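Local coordinates for protein time interval measuring enzyme TIME (Bombyx mori, PDB 2E47) that binds one copper and one zinc ion per subunit and, as a member of the Cu-Zn superoxide dismutase family, probably converts superoxide to hydrogen peroxide and oxygen, at residues Glu17-Asn22 with Thr40-Gly45; Val33-Gly38 with Ser99-Val104; Gly86-Val91 with Leu103-Ile108; Val122-Ala127 with Gly145-Cys150. One frame throughout, in Å; residues are numbered along the deposited sequence.

Interaction 1. Residues Glu17-Asn22 with Thr40-Gly45. With NAG (2-acetamido-2-deoxy-beta-D-glucopyranose), chain C.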
loop_
_atom_site.group_PDB
_atom_site.type_symbol
_atom_site.label_atom_id
_atom_site.label_comp_id
_atom_site.label_asym_id
_atom_site.label_seq_id
_atom_site.Cartn_x
_atom_site.Cartn_y
_atom_site.Cartn_z
ATOM N N GLU A 17 16.370 -2.527 -7.698
ATOM C CA GLU A 17 17.696 -2.117 -8.125
ATOM C C GLU A 17 17.639 -1.578 -9.561
ATOM O O GLU A 17 18.329 -0.587 -9.885
ATOM C CB GLU A 17 18.694 -3.292 -8.098
ATOM C CG GLU A 17 19.227 -3.706 -6.700
ATOM C CD GLU A 17 19.506 -2.508 -5.775
ATOM O OE1 GLU A 17 20.495 -1.753 -6.009
ATOM O OE2 GLU A 17 18.736 -2.329 -4.805
ATOM N N THR A 18 16.836 -2.232 -10.421
ATOM C CA THR A 18 16.771 -1.837 -11.839
ATOM C C THR A 18 15.532 -1.041 -12.304
ATOM O O THR A 18 15.607 -0.321 -13.293
ATOM C CB THR A 18 16.998 -3.070 -12.784
ATOM O OG1 THR A 18 16.060 -4.101 -12.456
ATOM C CG2 THR A 18 18.442 -3.667 -12.613
ATOM N N ILE A 19 14.414 -1.157 -11.596
ATOM C CA ILE A 19 13.150 -0.629 -12.076
ATOM C C ILE A 19 12.597 0.421 -11.153
ATOM O O ILE A 19 12.608 0.223 -9.931
ATOM C CB ILE A 19 12.119 -1.796 -12.276
ATOM C CG1 ILE A 19 12.438 -2.558 -13.578
ATOM C CG2 ILE A 19 10.668 -1.229 -12.273
ATOM C CD1 ILE A 19 11.877 -3.850 -13.641
ATOM N N ARG A 20 12.154 1.550 -11.719
ATOM C CA ARG A 20 11.551 2.612 -10.929
ATOM C C ARG A 20 10.361 3.189 -11.626
ATOM O O ARG A 20 10.419 3.497 -12.826
ATOM C CB ARG A 20 12.533 3.799 -10.657
ATOM C CG ARG A 20 13.938 3.392 -10.242
ATOM C CD ARG A 20 14.111 3.436 -8.752
ATOM N NE ARG A 20 15.429 4.025 -8.451
ATOM C CZ ARG A 20 16.523 3.318 -8.144
ATOM N NH1 ARG A 20 17.673 3.952 -7.898
ATOM N NH2 ARG A 20 16.463 1.982 -8.066
ATOM N N GLY A 21 9.307 3.424 -10.851
ATOM C CA GLY A 21 8.169 4.119 -11.399
ATOM C C GLY A 21 7.152 4.545 -10.393
ATOM O O GLY A 21 7.184 4.114 -9.242
ATOM N N ASN A 22 6.272 5.436 -10.840
ATOM C CA ASN A 22 5.081 5.872 -10.108
ATOM C C ASN A 22 3.923 5.620 -11.034
ATOM O O ASN A 22 3.997 5.971 -12.227
ATOM C CB ASN A 22 5.107 7.396 -9.863
ATOM C CG ASN A 22 6.359 7.837 -9.073
ATOM O OD1 ASN A 22 6.578 7.336 -7.951
ATOM N ND2 ASN A 22 7.214 8.697 -9.692
ATOM N N THR A 40 10.864 3.225 -15.567
ATOM C CA THR A 40 12.094 2.969 -16.303
ATOM C C THR A 40 12.756 1.676 -15.828
ATOM O O THR A 40 12.593 1.233 -14.685
ATOM C CB THR A 40 13.102 4.137 -16.124
ATOM O OG1 THR A 40 13.386 4.251 -14.721
ATOM C CG2 THR A 40 12.445 5.403 -16.558
ATOM N N GLY A 41 13.489 1.043 -16.720
ATOM C CA GLY A 41 14.292 -0.098 -16.325
ATOM C C GLY A 41 14.136 -1.354 -17.148
ATOM O O GLY A 41 14.789 -2.331 -16.850
ATOM N N LEU A 42 13.260 -1.382 -18.156
ATOM C CA LEU A 42 13.225 -2.570 -19.003
ATOM C C LEU A 42 13.475 -2.223 -20.449
ATOM O O LEU A 42 13.158 -1.132 -20.887
ATOM C CB LEU A 42 11.905 -3.302 -18.925
ATOM C CG LEU A 42 11.559 -3.910 -17.585
ATOM C CD1 LEU A 42 10.032 -4.155 -17.603
ATOM C CD2 LEU A 42 12.385 -5.101 -17.310
ATOM N N PRO A 43 14.026 -3.167 -21.193
ATOM C CA PRO A 43 14.315 -2.934 -22.624
ATOM C C PRO A 43 13.043 -2.706 -23.466
ATOM O O PRO A 43 11.976 -3.095 -23.023
ATOM C CB PRO A 43 15.018 -4.244 -23.064
ATOM C CG PRO A 43 14.869 -5.222 -22.017
ATOM C CD PRO A 43 14.465 -4.498 -20.711
ATOM N N PRO A 44 13.161 -2.168 -24.692
ATOM C CA PRO A 44 11.958 -1.824 -25.467
ATOM C C PRO A 44 11.156 -3.144 -25.690
ATOM O O PRO A 44 11.741 -4.194 -25.907
ATOM C CB PRO A 44 12.528 -1.318 -26.805
ATOM C CG PRO A 44 13.971 -2.002 -26.869
ATOM C CD PRO A 44 14.415 -1.916 -25.439
ATOM N N GLY A 45 9.848 -3.089 -25.569
ATOM C CA GLY A 45 9.015 -4.288 -25.614
ATOM C C GLY A 45 7.727 -4.068 -24.851
ATOM O O GLY A 45 7.384 -2.952 -24.558
HETATM C C1 NAG C . 7.550 9.915 -8.960
HETATM C C2 NAG C . 6.958 11.166 -8.279
HETATM C C3 NAG C . 7.989 12.287 -8.027
HETATM C C4 NAG C . 9.467 11.905 -7.891
HETATM C C5 NAG C . 9.796 10.470 -8.314
HETATM C C6 NAG C . 10.931 9.887 -7.463
HETATM C C7 NAG C . 4.498 11.700 -8.574
HETATM C C8 NAG C . 4.022 10.455 -7.917
HETATM N N2 NAG C . 5.787 11.741 -8.989
HETATM O O3 NAG C . 7.599 13.063 -6.912
HETATM O O4 NAG C . 10.109 12.721 -8.845
HETATM O O5 NAG C . 8.681 9.597 -8.201
HETATM O O6 NAG C . 12.116 10.660 -7.507
HETATM O O7 NAG C . 3.671 12.605 -8.697
#
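R20 and T40 hold the two segments together through a pair of backbone hydrogen bonds: R20 N reaches T40 O at 3.0 Å, and T40 N reaches R20 O at 2.8 Å. Together they make a hydrogen-bonded antiparallel pair, and I19 CA adds a CA-H...O contact to the same T40 O at 3.3 Å. A second such contact runs from G41 CA to T18 O. G41 lies against the backbone of T18 and I19, where a side chain would clash. This is the point at which strands 20-27 and 33-40 of the Greek-key beta barrel of the superoxide dismutase fold part company, the chain after T40 turning off into the loop that leads to strand 45-52. Apolar contact follows where the pairing stops. I19 CD1 meets L42 CD2 at 3.9 Å, the two side chains crossing obliquely; I19 CG1 stands anti to its own carbonyl carbon (chi1 -77°), which sets it on the side of G41, and the same side chain packs on V148 and A149 of strand 147-155. N22 ND2 is bonded covalently to C1 of an N-acetylglucosamine at 1.5 Å, an N-linked glycan attached at the surface, and N22 also packs on S58 of the second subunit.

Interaction 2. Residues Val33-Gly38 with Ser99-Val104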
loop_
_atom_site.group_PDB
_atom_site.type_symbol
_atom_site.label_atom_id
_atom_site.label_comp_id
_atom_site.label_asym_id
_atom_site.label_seq_id
_atom_site.Cartn_x
_atom_site.Cartn_y
_atom_site.Cartn_z
ATOM N N VAL A 33 -11.357 4.885 -14.472
ATOM C CA VAL A 33 -10.137 5.300 -13.781
ATOM C C VAL A 33 -9.054 5.633 -14.787
ATOM O O VAL A 33 -8.768 4.836 -15.674
ATOM C CB VAL A 33 -9.731 4.262 -12.680
ATOM C CG1 VAL A 33 -8.306 4.539 -12.042
ATOM C CG2 VAL A 33 -10.838 4.238 -11.563
ATOM N N HIS A 34 -8.481 6.841 -14.680
ATOM C CA HIS A 34 -7.362 7.196 -15.523
ATOM C C HIS A 34 -6.122 6.742 -14.775
ATOM O O HIS A 34 -5.827 7.216 -13.647
ATOM C CB HIS A 34 -7.354 8.712 -15.748
ATOM C CG HIS A 34 -6.416 9.158 -16.810
ATOM N ND1 HIS A 34 -6.080 10.487 -16.991
ATOM C CD2 HIS A 34 -5.765 8.472 -17.776
ATOM C CE1 HIS A 34 -5.242 10.591 -18.012
ATOM N NE2 HIS A 34 -5.041 9.382 -18.511
ATOM N N VAL A 35 -5.373 5.844 -15.402
ATOM C CA VAL A 35 -4.074 5.337 -14.910
ATOM C C VAL A 35 -2.930 5.999 -15.654
ATOM O O VAL A 35 -2.873 5.955 -16.865
ATOM C CB VAL A 35 -4.026 3.792 -15.157
ATOM C CG1 VAL A 35 -2.761 3.110 -14.573
ATOM C CG2 VAL A 35 -5.313 3.115 -14.599
ATOM N N GLN A 36 -2.006 6.653 -14.981
ATOM C CA GLN A 36 -0.896 7.247 -15.707
ATOM C C GLN A 36 0.435 7.180 -14.951
ATOM O O GLN A 36 0.471 7.060 -13.742
ATOM C CB GLN A 36 -1.221 8.696 -16.148
ATOM C CG GLN A 36 -2.184 9.453 -15.271
ATOM C CD GLN A 36 -2.457 10.913 -15.681
ATOM O OE1 GLN A 36 -1.983 11.466 -16.740
ATOM N NE2 GLN A 36 -3.266 11.546 -14.852
ATOM N N GLY A 37 1.544 7.298 -15.652
ATOM C CA GLY A 37 2.809 7.401 -14.958
ATOM C C GLY A 37 3.877 6.949 -15.895
ATOM O O GLY A 37 3.672 6.923 -17.130
ATOM N N GLY A 38 5.004 6.549 -15.314
ATOM C CA GLY A 38 6.205 6.317 -16.096
ATOM C C GLY A 38 6.940 5.285 -15.324
ATOM O O GLY A 38 6.884 5.312 -14.104
ATOM N N SER A 99 8.827 3.666 -20.018
ATOM C CA SER A 99 7.469 3.351 -20.373
ATOM C C SER A 99 6.585 4.478 -19.840
ATOM O O SER A 99 6.578 4.742 -18.634
ATOM C CB SER A 99 6.993 2.092 -19.705
ATOM O OG SER A 99 5.604 1.954 -20.006
ATOM N N ARG A 100 5.818 5.067 -20.746
ATOM C CA ARG A 100 4.805 6.051 -20.470
ATOM C C ARG A 100 3.501 5.279 -20.361
ATOM O O ARG A 100 3.094 4.641 -21.308
ATOM C CB ARG A 100 4.710 7.025 -21.679
ATOM C CG ARG A 100 4.292 8.469 -21.343
ATOM C CD ARG A 100 2.902 8.652 -20.791
ATOM N NE ARG A 100 2.967 9.282 -19.456
ATOM C CZ ARG A 100 1.953 9.828 -18.763
ATOM N NH1 ARG A 100 2.190 10.310 -17.547
ATOM N NH2 ARG A 100 0.722 9.889 -19.241
ATOM N N ILE A 101 2.882 5.275 -19.192
ATOM C CA ILE A 101 1.560 4.694 -19.044
ATOM C C ILE A 101 0.448 5.767 -19.122
ATOM O O ILE A 101 0.492 6.799 -18.432
ATOM C CB ILE A 101 1.462 3.949 -17.696
ATOM C CG1 ILE A 101 2.534 2.855 -17.610
ATOM C CG2 ILE A 101 0.048 3.368 -17.479
ATOM C CD1 ILE A 101 2.722 2.432 -16.146
ATOM N N ASP A 102 -0.556 5.534 -19.951
ATOM C CA ASP A 102 -1.631 6.484 -20.062
ATOM C C ASP A 102 -2.859 5.817 -20.618
ATOM O O ASP A 102 -3.032 5.662 -21.839
ATOM C CB ASP A 102 -1.211 7.653 -20.936
ATOM C CG ASP A 102 -2.273 8.771 -20.980
ATOM O OD1 ASP A 102 -2.041 9.828 -21.643
ATOM O OD2 ASP A 102 -3.343 8.602 -20.350
ATOM N N LEU A 103 -3.754 5.427 -19.726
ATOM C CA LEU A 103 -4.898 4.657 -20.172
ATOM C C LEU A 103 -6.059 4.893 -19.263
ATOM O O LEU A 103 -5.904 5.336 -18.111
ATOM C CB LEU A 103 -4.586 3.172 -20.246
ATOM C CG LEU A 103 -4.284 2.497 -18.896
ATOM C CD1 LEU A 103 -5.483 2.028 -18.036
ATOM C CD2 LEU A 103 -3.370 1.300 -19.117
ATOM N N VAL A 104 -7.230 4.633 -19.809
ATOM C CA VAL A 104 -8.433 4.731 -19.047
ATOM C C VAL A 104 -8.978 3.310 -18.944
ATOM O O VAL A 104 -9.019 2.621 -19.943
ATOM C CB VAL A 104 -9.417 5.653 -19.740
ATOM C CG1 VAL A 104 -10.757 5.613 -19.049
ATOM C CG2 VAL A 104 -8.814 7.109 -19.745
#
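H34 NE2 donates to D102 OD2 at 2.6 Å, the N-H...O angle 168°. The carboxylate oxygen lies in the plane of the imidazole, at its edge, and is met on its syn side, somewhat out of the carboxylate plane; ring and carboxylate planes are turned 40° apart. With CG anti to the backbone N on both residues (chi1 -169° for H34), the two groups converge diagonally over the strands. The ring edge also carries H34 CD2 to within 3.2 Å of L103 O, and Q36 CG lies over the centre of one ring face. An alanine in place of H34 would probably leave the D102 carboxylate without this N-H and uncover the side of Q36 CG that the ring now meets. The strands that carry these groups, 33-40 and 98-105, are antiparallel neighbours in the beta barrel of the fold, joined by V35-L103 and G37-I101 as hydrogen-bonded pairs. V35 N to L103 O, at 2.8 Å, is one of four such backbone bonds. On the face opposite H34, V35 CG2 touches L103 CD1 at 3.6 Å, the side chains side by side, while V35 CG1 meets I101 CG2; I23 of strand 20-27 packs on both V35 and I101. The R100 guanidinium folds back beside Q36, its NH2 3.8 Å from Q36 CB, with D102 OD1 at its edge as a long salt-bridge partner.

Interaction 3. Residues Gly86-Val91 with Leu103-Ile108. With ZN (zinc ion), chain F.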
loop_
_atom_site.group_PDB
_atom_site.type_symbol
_atom_site.label_atom_id
_atom_site.label_comp_id
_atom_site.label_asym_id
_atom_site.label_seq_id
_atom_site.Cartn_x
_atom_site.Cartn_y
_atom_site.Cartn_z
ATOM N N GLY A 86 -8.477 -6.874 -12.664
ATOM C CA GLY A 86 -7.088 -6.472 -12.643
ATOM C C GLY A 86 -6.282 -6.537 -13.936
ATOM O O GLY A 86 -5.087 -6.270 -13.911
ATOM N N ASP A 87 -6.899 -6.930 -15.048
ATOM C CA ASP A 87 -6.190 -7.133 -16.301
ATOM C C ASP A 87 -6.043 -5.776 -16.937
ATOM O O ASP A 87 -6.913 -5.390 -17.705
ATOM C CB ASP A 87 -7.034 -8.017 -17.238
ATOM C CG ASP A 87 -7.072 -9.494 -16.783
ATOM O OD1 ASP A 87 -6.324 -9.844 -15.884
ATOM O OD2 ASP A 87 -7.836 -10.297 -17.325
ATOM N N LEU A 88 -4.995 -5.034 -16.641
ATOM C CA LEU A 88 -4.818 -3.702 -17.276
ATOM C C LEU A 88 -4.114 -3.857 -18.585
ATOM O O LEU A 88 -4.002 -2.881 -19.307
ATOM C CB LEU A 88 -4.025 -2.706 -16.407
ATOM C CG LEU A 88 -4.652 -2.413 -15.031
ATOM C CD1 LEU A 88 -3.626 -1.815 -14.042
ATOM C CD2 LEU A 88 -5.892 -1.517 -15.141
ATOM N N GLY A 89 -3.595 -5.037 -18.908
ATOM C CA GLY A 89 -2.943 -5.187 -20.198
ATOM C C GLY A 89 -1.409 -5.248 -20.118
ATOM O O GLY A 89 -0.888 -5.860 -19.193
ATOM N N ASN A 90 -0.728 -4.695 -21.113
ATOM C CA ASN A 90 0.737 -4.654 -21.174
ATOM C C ASN A 90 1.127 -3.220 -21.165
ATOM O O ASN A 90 0.362 -2.391 -21.701
ATOM C CB ASN A 90 1.231 -5.232 -22.526
ATOM C CG ASN A 90 1.089 -6.759 -22.607
ATOM O OD1 ASN A 90 0.440 -7.302 -23.511
ATOM N ND2 ASN A 90 1.723 -7.441 -21.708
ATOM N N VAL A 91 2.304 -2.904 -20.619
ATOM C CA VAL A 91 2.876 -1.566 -20.764
ATOM C C VAL A 91 4.038 -1.641 -21.737
ATOM O O VAL A 91 4.736 -2.630 -21.772
ATOM C CB VAL A 91 3.355 -0.922 -19.407
ATOM C CG1 VAL A 91 2.185 -0.759 -18.493
ATOM C CG2 VAL A 91 4.354 -1.751 -18.706
ATOM N N LEU A 103 -3.754 5.427 -19.726
ATOM C CA LEU A 103 -4.898 4.657 -20.172
ATOM C C LEU A 103 -6.059 4.893 -19.263
ATOM O O LEU A 103 -5.904 5.336 -18.111
ATOM C CB LEU A 103 -4.586 3.172 -20.246
ATOM C CG LEU A 103 -4.284 2.497 -18.896
ATOM C CD1 LEU A 103 -5.483 2.028 -18.036
ATOM C CD2 LEU A 103 -3.370 1.300 -19.117
ATOM N N VAL A 104 -7.230 4.633 -19.809
ATOM C CA VAL A 104 -8.433 4.731 -19.047
ATOM C C VAL A 104 -8.978 3.310 -18.944
ATOM O O VAL A 104 -9.019 2.621 -19.943
ATOM C CB VAL A 104 -9.417 5.653 -19.740
ATOM C CG1 VAL A 104 -10.757 5.613 -19.049
ATOM C CG2 VAL A 104 -8.814 7.109 -19.745
ATOM N N ASP A 105 -9.369 2.878 -17.744
ATOM C CA ASP A 105 -9.891 1.536 -17.543
ATOM C C ASP A 105 -11.320 1.602 -16.973
ATOM O O ASP A 105 -11.606 2.354 -16.053
ATOM C CB ASP A 105 -8.999 0.739 -16.604
ATOM C CG ASP A 105 -9.329 -0.776 -16.612
ATOM O OD1 ASP A 105 -10.108 -1.232 -15.741
ATOM O OD2 ASP A 105 -8.824 -1.530 -17.506
ATOM N N ASP A 106 -12.224 0.794 -17.508
ATOM C CA ASP A 106 -13.629 0.824 -17.026
ATOM C C ASP A 106 -13.995 -0.336 -16.106
ATOM O O ASP A 106 -15.165 -0.483 -15.794
ATOM C CB ASP A 106 -14.622 0.866 -18.205
ATOM C CG ASP A 106 -14.366 -0.254 -19.229
ATOM O OD1 ASP A 106 -13.379 -1.017 -19.039
ATOM O OD2 ASP A 106 -15.152 -0.385 -20.208
ATOM N N GLN A 107 -13.037 -1.141 -15.646
ATOM C CA GLN A 107 -13.366 -2.186 -14.667
ATOM C C GLN A 107 -12.915 -1.851 -13.218
ATOM O O GLN A 107 -13.665 -2.062 -12.261
ATOM C CB GLN A 107 -12.724 -3.516 -15.116
ATOM C CG GLN A 107 -13.646 -4.682 -15.288
ATOM C CD GLN A 107 -14.735 -4.308 -16.216
ATOM O OE1 GLN A 107 -14.473 -3.901 -17.338
ATOM N NE2 GLN A 107 -15.964 -4.345 -15.736
ATOM N N ILE A 108 -11.679 -1.371 -13.056
ATOM C CA ILE A 108 -11.182 -0.993 -11.754
ATOM C C ILE A 108 -11.930 0.238 -11.188
ATOM O O ILE A 108 -12.420 1.081 -11.935
ATOM C CB ILE A 108 -9.638 -0.715 -11.777
ATOM C CG1 ILE A 108 -9.268 0.397 -12.766
ATOM C CG2 ILE A 108 -8.819 -2.029 -12.122
ATOM C CD1 ILE A 108 -7.739 0.872 -12.709
HETATM ZN ZN ZN F . -5.779 -11.790 -15.388
#
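L88 and D105 cross at about a right angle, and the leucine's CD2 does the touching: it lies 3.8 Å from D105 OD2 and equally near the carboxylate carbon. L88 CG stands anti to its own carbonyl carbon (chi1 -59°), and CD2 beyond it also meets I108 CD1 at 3.9 Å. One methyl thus lies over a face of the carboxylate, above its carbon, and against the end methyl of an isoleucine, while L103 CD2 approaches L88 O at 4.2 Å. The contact is therefore one of packing, and the polar bonds serve to fix D105 itself. Its CG is anti to the backbone N (chi1 -167°), and OD1 is gripped by two amides of its own segment: Q107 N at 2.9 Å, from above the carboxylate plane, and I108 N at 3.1 Å, nearly along the C-O axis. The first closes an Asx turn, and with the second the grip becomes an Asx motif that turns the chain and brings I108 back against L88. OD2 forms a salt bridge to R83, which is likely to steady the negative charge beside the leucine. Immediately before L88, D87 binds the zinc ion through OD1 at 2.1 Å, alongside H67, H75 and H84, and its OD2 accepts from G76 N. The contact joins the two edge strands of the sheet, 87-93 and 98-105, across the seam of the barrel, with L88 and I108 turned into its interior: L88 also packs on F49 and V51 of strand 45-52, and I108 on V33 and V35 of strand 33-40.

Interaction 4. Residues Val122-Ala127 with Gly145-Cys150; sequences VLHEKA and GGRVAC. With CU (copper (II) ion), chain E.
V122 sets its CG1 against R147 CB at 3.8 Å and its CG2 against C150 CB, on the side of the sheet that carries the copper ligand. Strands 120-124 and 147-155 run antiparallel here and are interrupted by a classic beta bulge, in which V148 and A149 both face L123. The carbonyl L123 O takes V148 N at 2.7 Å and, weakly, A149 N, while L123 N returns a bond to A149 O. L123 CG meets V148 CG2 at 3.7 Å, the two side chains slanting across one another on the other side of the sheet. H124 binds the copper ion through NE2 at 2.1 Å, with H50, H52 and H67 completing the site. V122 CG1 lies over one face of its ring, toward the rim, and the ring's ND1 makes weak bonds to the carbonyls of G145 and G146. R147 runs alongside the imidazole, its guanidinium plane turned 84° from the ring, and its NH2 bonds to the carbonyls of C61 and G65; C61 is also the disulfide partner of C150. E125 N then donates to G146 O at 2.8 Å. V148 holds CG1 anti to its carbonyl carbon (chi1 -57°), which sets it against E125 CB. An alanine at V148 would probably leave a gap between L123 and E125, since both methyls that reach them would be gone. The carboxylate of E125 turns back to G146 N, which meets OE2 at 2.9 Å from above the carboxylate plane, the N-H...O angle a straight 179°.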
loop_
_atom_site.group_PDB
_atom_site.type_symbol
_atom_site.label_atom_id
_atom_site.label_comp_id
_atom_site.label_asym_id
_atom_site.label_seq_id
_atom_site.Cartn_x
_atom_site.Cartn_y
_atom_site.Cartn_z
ATOM N N VAL A 122 1.463 -5.199 -10.296
ATOM C CA VAL A 122 2.586 -6.098 -10.535
ATOM C C VAL A 122 3.010 -5.994 -11.995
ATOM O O VAL A 122 2.162 -6.118 -12.912
ATOM C CB VAL A 122 2.296 -7.565 -10.279
ATOM C CG1 VAL A 122 3.579 -8.412 -10.581
ATOM C CG2 VAL A 122 1.863 -7.753 -8.824
ATOM N N LEU A 123 4.304 -5.741 -12.196
ATOM C CA LEU A 123 4.885 -5.700 -13.548
ATOM C C LEU A 123 5.570 -7.007 -13.763
ATOM O O LEU A 123 6.415 -7.411 -12.924
ATOM C CB LEU A 123 5.965 -4.624 -13.609
ATOM C CG LEU A 123 6.769 -4.384 -14.882
ATOM C CD1 LEU A 123 5.895 -3.937 -16.016
ATOM C CD2 LEU A 123 7.784 -3.282 -14.570
ATOM N N HIS A 124 5.353 -7.582 -14.940
ATOM C CA HIS A 124 5.816 -8.923 -15.216
ATOM C C HIS A 124 6.955 -8.948 -16.180
ATOM O O HIS A 124 7.209 -7.950 -16.893
ATOM C CB HIS A 124 4.622 -9.704 -15.827
ATOM C CG HIS A 124 3.546 -9.962 -14.845
ATOM N ND1 HIS A 124 3.605 -11.009 -13.956
ATOM C CD2 HIS A 124 2.391 -9.309 -14.596
ATOM C CE1 HIS A 124 2.509 -11.001 -13.217
ATOM N NE2 HIS A 124 1.740 -9.995 -13.599
ATOM N N GLU A 125 7.622 -10.099 -16.241
ATOM C CA GLU A 125 8.813 -10.251 -17.030
ATOM C C GLU A 125 8.550 -10.379 -18.531
ATOM O O GLU A 125 9.423 -10.116 -19.336
ATOM C CB GLU A 125 9.659 -11.437 -16.494
ATOM C CG GLU A 125 9.511 -12.776 -17.207
ATOM C CD GLU A 125 9.927 -13.998 -16.286
ATOM O OE1 GLU A 125 10.811 -13.799 -15.391
ATOM O OE2 GLU A 125 9.386 -15.128 -16.462
ATOM N N LYS A 126 7.337 -10.770 -18.911
ATOM C CA LYS A 126 6.962 -10.785 -20.341
ATOM C C LYS A 126 5.586 -10.322 -20.623
ATOM O O LYS A 126 4.800 -10.037 -19.699
ATOM C CB LYS A 126 7.184 -12.134 -20.994
ATOM C CG LYS A 126 6.591 -13.336 -20.327
ATOM C CD LYS A 126 7.482 -14.497 -20.717
ATOM C CE LYS A 126 6.731 -15.862 -20.620
ATOM N NZ LYS A 126 7.083 -16.798 -21.759
ATOM N N ALA A 127 5.292 -10.296 -21.906
ATOM C CA ALA A 127 4.023 -9.781 -22.395
ATOM C C ALA A 127 2.836 -10.625 -21.934
ATOM O O ALA A 127 2.927 -11.830 -21.795
ATOM C CB ALA A 127 4.037 -9.694 -23.926
ATOM N N GLY A 145 4.545 -14.529 -17.069
ATOM C CA GLY A 145 5.785 -15.011 -16.470
ATOM C C GLY A 145 5.985 -14.467 -15.069
ATOM O O GLY A 145 5.027 -14.095 -14.424
ATOM N N GLY A 146 7.247 -14.410 -14.627
ATOM C CA GLY A 146 7.619 -13.993 -13.285
ATOM C C GLY A 146 7.366 -12.502 -13.094
ATOM O O GLY A 146 7.006 -11.770 -14.034
ATOM N N ARG A 147 7.560 -12.066 -11.849
ATOM C CA ARG A 147 7.093 -10.782 -11.389
ATOM C C ARG A 147 8.311 -9.924 -11.177
ATOM O O ARG A 147 9.119 -10.243 -10.354
ATOM C CB ARG A 147 6.342 -10.998 -10.077
ATOM C CG ARG A 147 5.107 -11.912 -10.292
ATOM C CD ARG A 147 4.208 -11.980 -9.098
ATOM N NE ARG A 147 3.158 -12.933 -9.402
ATOM C CZ ARG A 147 2.120 -13.248 -8.630
ATOM N NH1 ARG A 147 1.257 -14.154 -9.068
ATOM N NH2 ARG A 147 1.936 -12.683 -7.439
ATOM N N VAL A 148 8.470 -8.859 -11.947
ATOM C CA VAL A 148 9.760 -8.131 -11.846
ATOM C C VAL A 148 9.709 -6.998 -10.807
ATOM O O VAL A 148 10.737 -6.597 -10.284
ATOM C CB VAL A 148 10.323 -7.649 -13.207
ATOM C CG1 VAL A 148 10.494 -8.833 -14.179
ATOM C CG2 VAL A 148 9.453 -6.656 -13.823
ATOM N N ALA A 149 8.506 -6.458 -10.541
ATOM C CA ALA A 149 8.345 -5.444 -9.509
ATOM C C ALA A 149 6.894 -5.353 -9.130
ATOM O O ALA A 149 6.030 -5.676 -9.940
ATOM C CB ALA A 149 8.877 -4.061 -10.079
ATOM N N CYS A 150 6.634 -4.877 -7.905
ATOM C CA CYS A 150 5.283 -4.667 -7.418
ATOM C C CYS A 150 5.210 -3.515 -6.451
ATOM O O CYS A 150 6.233 -3.147 -5.839
ATOM C CB CYS A 150 4.721 -5.941 -6.710
ATOM S SG CYS A 150 5.782 -6.747 -5.605
HETATM CU CU CU E . -0.165 -10.668 -13.105
#

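All four interactions belong to one antiparallel beta barrel, showing how a fold of this kind joins its strands around two metal sites. Interactions 1 and 2, with centres 15 Å apart, interleave along the chain and meet where strands 20-27 and 33-40 pair. Interaction 3 shares L103 and V104 with interaction 2, their centres 9 Å apart, and bridges the two edge strands, 87-93 and 98-105, beside the zinc site. Interaction 4 comes last in sequence and carries a copper ligand; it touches interaction 1 through I19 against V148 and L42 against L123, and interaction 3 through V91 against L123. Apolar packing thus links the copper-bearing strand 120-124 and its neighbour 147-155 to the glycosylated surface segment and to the zinc-bearing strand.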